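Response regulator receiver (Brucella melitensis biovar Abortus, PDB 4G97) probably acts as the phosphorylation-controlled response regulator PhyR of a two-component system, joining a sigma-factor-like domain to a receiver domain. Local coordinates at residues A[95-109]-A[123-135]. Sequence-based numbering, arbitrary orientation.
Sequences PRQAFLLVAVEGFND and FGRLLSTASGEIS
R96 and E133 form a salt bridge whose NE-OE1 hydrogen bond, 3.5 Å long and bent, is weak; guanidinium and carboxylate planes stand 60° apart. A water in the guanidinium plane accepts from R96 NH2 and donates to the carbonyl O of E133, giving the arginine a second link to the same residue. The R96 chain runs extended from CG to NE and carries the guanidinium to helix 243-265, where NH1 hydrogen-bonds to S251, its strongest polar partner, and to Q252; I134 CD1 lies over one guanidinium face, 3.8 Å from NH1. Beyond this polar end the interface is mostly apolar. I134 CG2 sits over the F99 ring in a CH-pi contact, 4.1 Å from the centroid, and F99 fills a hole made by L127, A130, S131 and I134. With CG anti to the backbone N (chi1 -156°), the ring reaches I134 CG2 and S131, and F99 also touches K247 of helix 243-265. Helices 95-104 and 123-135 cross nearly perpendicularly, at -92°, with axes 8.0 Å apart; both belong to the sigma-like domain of PhyR, whose sequence family falls in the helix-turn-helix clan, and helix 109-116 lies between them in the chain. The CA atoms of P95 and A130 come within 4.8 Å, the nearest across the two segments, with A130 CB against P95 O. L127 returns the knob, entering between A98, F99, V102 and D109; its CD1 meets V102 CG2 tip to tip at 3.6 Å, while CD2 packs against the D109 carboxylate. The F123 ring lies at the far end, with V102 CG1 at its edge, A98 CB 3.5 Å from CE1, and D109 O over one face; A112 of helix 109-116 also touches F123.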
loop_
_atom_site.group_PDB
_atom_site.type_symbol
_atom_site.label_atom_id
_atom_site.label_comp_id
_atom_site.label_asym_id
_atom_site.label_seq_id
_atom_site.Cartn_x
_atom_site.Cartn_y
_atom_site.Cartn_z
ATOM N N PRO A 95 -9.141 12.562 1.150
ATOM C CA PRO A 95 -8.802 12.452 -0.284
ATOM C C PRO A 95 -7.822 11.303 -0.549
ATOM O O PRO A 95 -7.900 10.666 -1.591
ATOM C CB PRO A 95 -8.180 13.818 -0.617
ATOM C CG PRO A 95 -8.566 14.711 0.498
ATOM C CD PRO A 95 -8.618 13.826 1.706
ATOM N N ARG A 96 -6.926 11.014 0.415
ATOM C CA ARG A 96 -5.984 9.889 0.304
ATOM C C ARG A 96 -6.738 8.561 0.401
ATOM O O ARG A 96 -6.428 7.648 -0.354
ATOM C CB ARG A 96 -4.831 9.999 1.309
ATOM C CG ARG A 96 -3.861 11.086 0.888
ATOM C CD ARG A 96 -2.626 11.186 1.748
ATOM N NE ARG A 96 -1.695 12.167 1.179
ATOM C CZ ARG A 96 -0.747 11.892 0.292
ATOM N NH1 ARG A 96 -0.560 10.643 -0.129
ATOM N NH2 ARG A 96 0.037 12.861 -0.170
ATOM N N GLN A 97 -7.803 8.498 1.233
ATOM C CA GLN A 97 -8.680 7.321 1.338
ATOM C C GLN A 97 -9.393 7.098 0.005
ATOM O O GLN A 97 -9.472 5.966 -0.469
ATOM C CB GLN A 97 -9.738 7.527 2.425
ATOM C CG GLN A 97 -9.177 7.593 3.831
ATOM C CD GLN A 97 -10.257 7.704 4.867
ATOM O OE1 GLN A 97 -11.277 7.017 4.811
ATOM N NE2 GLN A 97 -10.027 8.546 5.863
ATOM N N ALA A 98 -9.874 8.195 -0.619
ATOM C CA ALA A 98 -10.603 8.142 -1.875
ATOM C C ALA A 98 -9.723 7.606 -2.999
ATOM O O ALA A 98 -10.119 6.668 -3.696
ATOM C CB ALA A 98 -11.167 9.525 -2.209
ATOM N N PHE A 99 -8.503 8.148 -3.137
ATOM C CA PHE A 99 -7.560 7.714 -4.168
ATOM C C PHE A 99 -7.129 6.265 -3.955
ATOM O O PHE A 99 -7.041 5.498 -4.930
ATOM C CB PHE A 99 -6.339 8.655 -4.216
ATOM C CG PHE A 99 -5.640 8.644 -5.555
ATOM C CD1 PHE A 99 -6.011 9.531 -6.559
ATOM C CD2 PHE A 99 -4.613 7.743 -5.815
ATOM C CE1 PHE A 99 -5.382 9.499 -7.810
ATOM C CE2 PHE A 99 -3.981 7.717 -7.064
ATOM C CZ PHE A 99 -4.364 8.601 -8.048
ATOM N N LEU A 100 -6.909 5.866 -2.680
ATOM C CA LEU A 100 -6.511 4.495 -2.354
ATOM C C LEU A 100 -7.601 3.503 -2.776
ATOM O O LEU A 100 -7.286 2.517 -3.427
ATOM C CB LEU A 100 -6.132 4.321 -0.871
ATOM C CG LEU A 100 -4.783 4.941 -0.406
ATOM C CD1 LEU A 100 -4.561 4.673 1.052
ATOM C CD2 LEU A 100 -3.585 4.369 -1.175
ATOM N N LEU A 101 -8.871 3.805 -2.481
ATOM C CA LEU A 101 -10.019 2.947 -2.838
ATOM C C LEU A 101 -10.132 2.678 -4.321
ATOM O O LEU A 101 -10.496 1.570 -4.710
ATOM C CB LEU A 101 -11.351 3.526 -2.304
ATOM C CG LEU A 101 -11.549 3.481 -0.783
ATOM C CD1 LEU A 101 -12.681 4.390 -0.365
ATOM C CD2 LEU A 101 -11.730 2.053 -0.275
ATOM N N VAL A 102 -9.830 3.689 -5.149
ATOM C CA VAL A 102 -9.884 3.549 -6.596
ATOM C C VAL A 102 -8.569 3.022 -7.175
ATOM O O VAL A 102 -8.585 1.982 -7.829
ATOM C CB VAL A 102 -10.439 4.808 -7.345
ATOM C CG1 VAL A 102 -11.901 5.059 -6.995
ATOM C CG2 VAL A 102 -9.615 6.051 -7.051
ATOM N N ALA A 103 -7.431 3.714 -6.919
ATOM C CA ALA A 103 -6.115 3.341 -7.476
ATOM C C ALA A 103 -5.546 2.071 -6.914
ATOM O O ALA A 103 -4.950 1.301 -7.667
ATOM C CB ALA A 103 -5.118 4.467 -7.295
ATOM N N VAL A 104 -5.706 1.823 -5.603
ATOM C CA VAL A 104 -5.147 0.580 -5.046
ATOM C C VAL A 104 -6.193 -0.520 -4.923
ATOM O O VAL A 104 -5.910 -1.665 -5.258
ATOM C CB VAL A 104 -4.415 0.821 -3.700
ATOM C CG1 VAL A 104 -3.796 -0.470 -3.149
ATOM C CG2 VAL A 104 -3.366 1.927 -3.825
ATOM N N GLU A 105 -7.361 -0.192 -4.371
ATOM C CA GLU A 105 -8.391 -1.183 -4.058
ATOM C C GLU A 105 -9.258 -1.730 -5.202
ATOM O O GLU A 105 -9.943 -2.735 -5.017
ATOM C CB GLU A 105 -9.193 -0.792 -2.793
ATOM C CG GLU A 105 -8.324 -0.679 -1.535
ATOM C CD GLU A 105 -7.459 -1.891 -1.217
ATOM O OE1 GLU A 105 -7.994 -3.021 -1.190
ATOM O OE2 GLU A 105 -6.233 -1.718 -1.035
ATOM N N GLY A 106 -9.185 -1.116 -6.368
ATOM C CA GLY A 106 -9.943 -1.583 -7.527
ATOM C C GLY A 106 -11.434 -1.282 -7.561
ATOM O O GLY A 106 -12.158 -1.895 -8.353
ATOM N N PHE A 107 -11.912 -0.346 -6.733
ATOM C CA PHE A 107 -13.314 0.079 -6.730
ATOM C C PHE A 107 -13.513 1.188 -7.768
ATOM O O PHE A 107 -12.648 2.054 -7.909
ATOM C CB PHE A 107 -13.746 0.637 -5.353
ATOM C CG PHE A 107 -13.793 -0.365 -4.219
ATOM C CD1 PHE A 107 -14.799 -1.329 -4.159
ATOM C CD2 PHE A 107 -12.842 -0.333 -3.197
ATOM C CE1 PHE A 107 -14.830 -2.267 -3.109
ATOM C CE2 PHE A 107 -12.864 -1.283 -2.162
ATOM C CZ PHE A 107 -13.861 -2.237 -2.118
ATOM N N ASN A 108 -14.675 1.204 -8.462
ATOM C CA ASN A 108 -14.963 2.327 -9.358
ATOM C C ASN A 108 -15.391 3.467 -8.430
ATOM O O ASN A 108 -15.604 3.227 -7.230
ATOM C CB ASN A 108 -16.032 1.991 -10.421
ATOM C CG ASN A 108 -17.389 1.547 -9.917
ATOM O OD1 ASN A 108 -18.053 2.219 -9.110
ATOM N ND2 ASN A 108 -17.877 0.454 -10.479
ATOM N N ASP A 109 -15.500 4.696 -8.966
ATOM C CA ASP A 109 -15.853 5.888 -8.205
ATOM C C ASP A 109 -17.159 5.772 -7.408
ATOM O O ASP A 109 -17.231 6.269 -6.285
ATOM C CB ASP A 109 -15.869 7.112 -9.132
ATOM C CG ASP A 109 -14.527 7.438 -9.763
ATOM O OD1 ASP A 109 -13.794 6.488 -10.139
ATOM O OD2 ASP A 109 -14.227 8.640 -9.928
ATOM N N PHE A 123 -17.279 13.118 -4.191
ATOM C CA PHE A 123 -16.200 12.155 -4.372
ATOM C C PHE A 123 -15.248 12.611 -5.487
ATOM O O PHE A 123 -14.035 12.466 -5.340
ATOM C CB PHE A 123 -16.745 10.738 -4.631
ATOM C CG PHE A 123 -15.652 9.711 -4.785
ATOM C CD1 PHE A 123 -15.030 9.161 -3.668
ATOM C CD2 PHE A 123 -15.212 9.321 -6.047
ATOM C CE1 PHE A 123 -13.997 8.239 -3.812
ATOM C CE2 PHE A 123 -14.162 8.411 -6.188
ATOM C CZ PHE A 123 -13.561 7.878 -5.071
ATOM N N GLY A 124 -15.809 13.155 -6.567
ATOM C CA GLY A 124 -15.061 13.687 -7.705
ATOM C C GLY A 124 -14.127 14.829 -7.341
ATOM O O GLY A 124 -13.046 14.956 -7.924
ATOM N N ARG A 125 -14.538 15.657 -6.361
ATOM C CA ARG A 125 -13.764 16.793 -5.857
ATOM C C ARG A 125 -12.697 16.279 -4.903
ATOM O O ARG A 125 -11.563 16.767 -4.919
ATOM C CB ARG A 125 -14.677 17.781 -5.140
ATOM N N LEU A 126 -13.064 15.274 -4.083
ATOM C CA LEU A 126 -12.201 14.593 -3.116
ATOM C C LEU A 126 -11.065 13.888 -3.886
ATOM O O LEU A 126 -9.914 13.944 -3.468
ATOM C CB LEU A 126 -13.064 13.575 -2.350
ATOM C CG LEU A 126 -12.720 13.260 -0.906
ATOM C CD1 LEU A 126 -12.935 14.469 0.011
ATOM C CD2 LEU A 126 -13.575 12.109 -0.418
ATOM N N LEU A 127 -11.397 13.308 -5.051
ATOM C CA LEU A 127 -10.466 12.631 -5.944
ATOM C C LEU A 127 -9.520 13.604 -6.653
ATOM O O LEU A 127 -8.362 13.247 -6.866
ATOM C CB LEU A 127 -11.225 11.746 -6.947
ATOM C CG LEU A 127 -10.496 10.515 -7.483
ATOM C CD1 LEU A 127 -10.117 9.552 -6.367
ATOM C CD2 LEU A 127 -11.336 9.801 -8.517
ATOM N N SER A 128 -9.993 14.832 -7.000
ATOM C CA SER A 128 -9.171 15.873 -7.646
ATOM C C SER A 128 -8.127 16.444 -6.664
ATOM O O SER A 128 -6.965 16.628 -7.045
ATOM C CB SER A 128 -10.047 16.992 -8.214
ATOM O OG SER A 128 -9.875 17.122 -9.619
ATOM N N THR A 129 -8.548 16.701 -5.397
ATOM C CA THR A 129 -7.706 17.189 -4.290
ATOM C C THR A 129 -6.597 16.150 -4.032
ATOM O O THR A 129 -5.451 16.525 -3.752
ATOM C CB THR A 129 -8.555 17.407 -3.020
ATOM O OG1 THR A 129 -9.709 18.179 -3.341
ATOM C CG2 THR A 129 -7.782 18.095 -1.898
ATOM N N ALA A 130 -6.962 14.850 -4.145
ATOM C CA ALA A 130 -6.073 13.701 -3.982
ATOM C C ALA A 130 -5.105 13.619 -5.148
ATOM O O ALA A 130 -3.896 13.625 -4.924
ATOM C CB ALA A 130 -6.883 12.420 -3.902
ATOM N N SER A 131 -5.633 13.595 -6.399
ATOM C CA SER A 131 -4.830 13.525 -7.622
ATOM C C SER A 131 -3.702 14.565 -7.663
ATOM O O SER A 131 -2.603 14.235 -8.101
ATOM C CB SER A 131 -5.704 13.608 -8.867
ATOM O OG SER A 131 -5.178 12.759 -9.874
ATOM N N GLY A 132 -3.967 15.767 -7.137
ATOM C CA GLY A 132 -2.992 16.849 -7.039
ATOM C C GLY A 132 -1.911 16.569 -6.011
ATOM O O GLY A 132 -0.721 16.752 -6.291
ATOM N N GLU A 133 -2.325 16.127 -4.805
ATOM C CA GLU A 133 -1.415 15.762 -3.712
ATOM C C GLU A 133 -0.561 14.564 -4.123
ATOM O O GLU A 133 0.657 14.645 -4.055
ATOM C CB GLU A 133 -2.210 15.397 -2.454
ATOM C CG GLU A 133 -2.329 16.504 -1.432
ATOM C CD GLU A 133 -3.320 16.159 -0.339
ATOM O OE1 GLU A 133 -2.972 15.342 0.547
ATOM O OE2 GLU A 133 -4.463 16.669 -0.396
ATOM N N ILE A 134 -1.205 13.469 -4.577
ATOM C CA ILE A 134 -0.563 12.217 -4.991
ATOM C C ILE A 134 0.381 12.387 -6.180
ATOM O O ILE A 134 1.411 11.720 -6.210
ATOM C CB ILE A 134 -1.613 11.055 -5.135
ATOM C CG1 ILE A 134 -2.006 10.468 -3.755
ATOM C CG2 ILE A 134 -1.145 9.921 -6.057
ATOM C CD1 ILE A 134 -3.083 11.168 -2.965
ATOM N N SER A 135 0.052 13.285 -7.146
ATOM C CA SER A 135 0.897 13.537 -8.331
ATOM C C SER A 135 2.114 14.418 -8.011
ATOM O O SER A 135 3.078 14.447 -8.784
ATOM C CB SER A 135 0.080 14.151 -9.462
HETATM O O HOH W 1 2.301 12.736 -2.550
#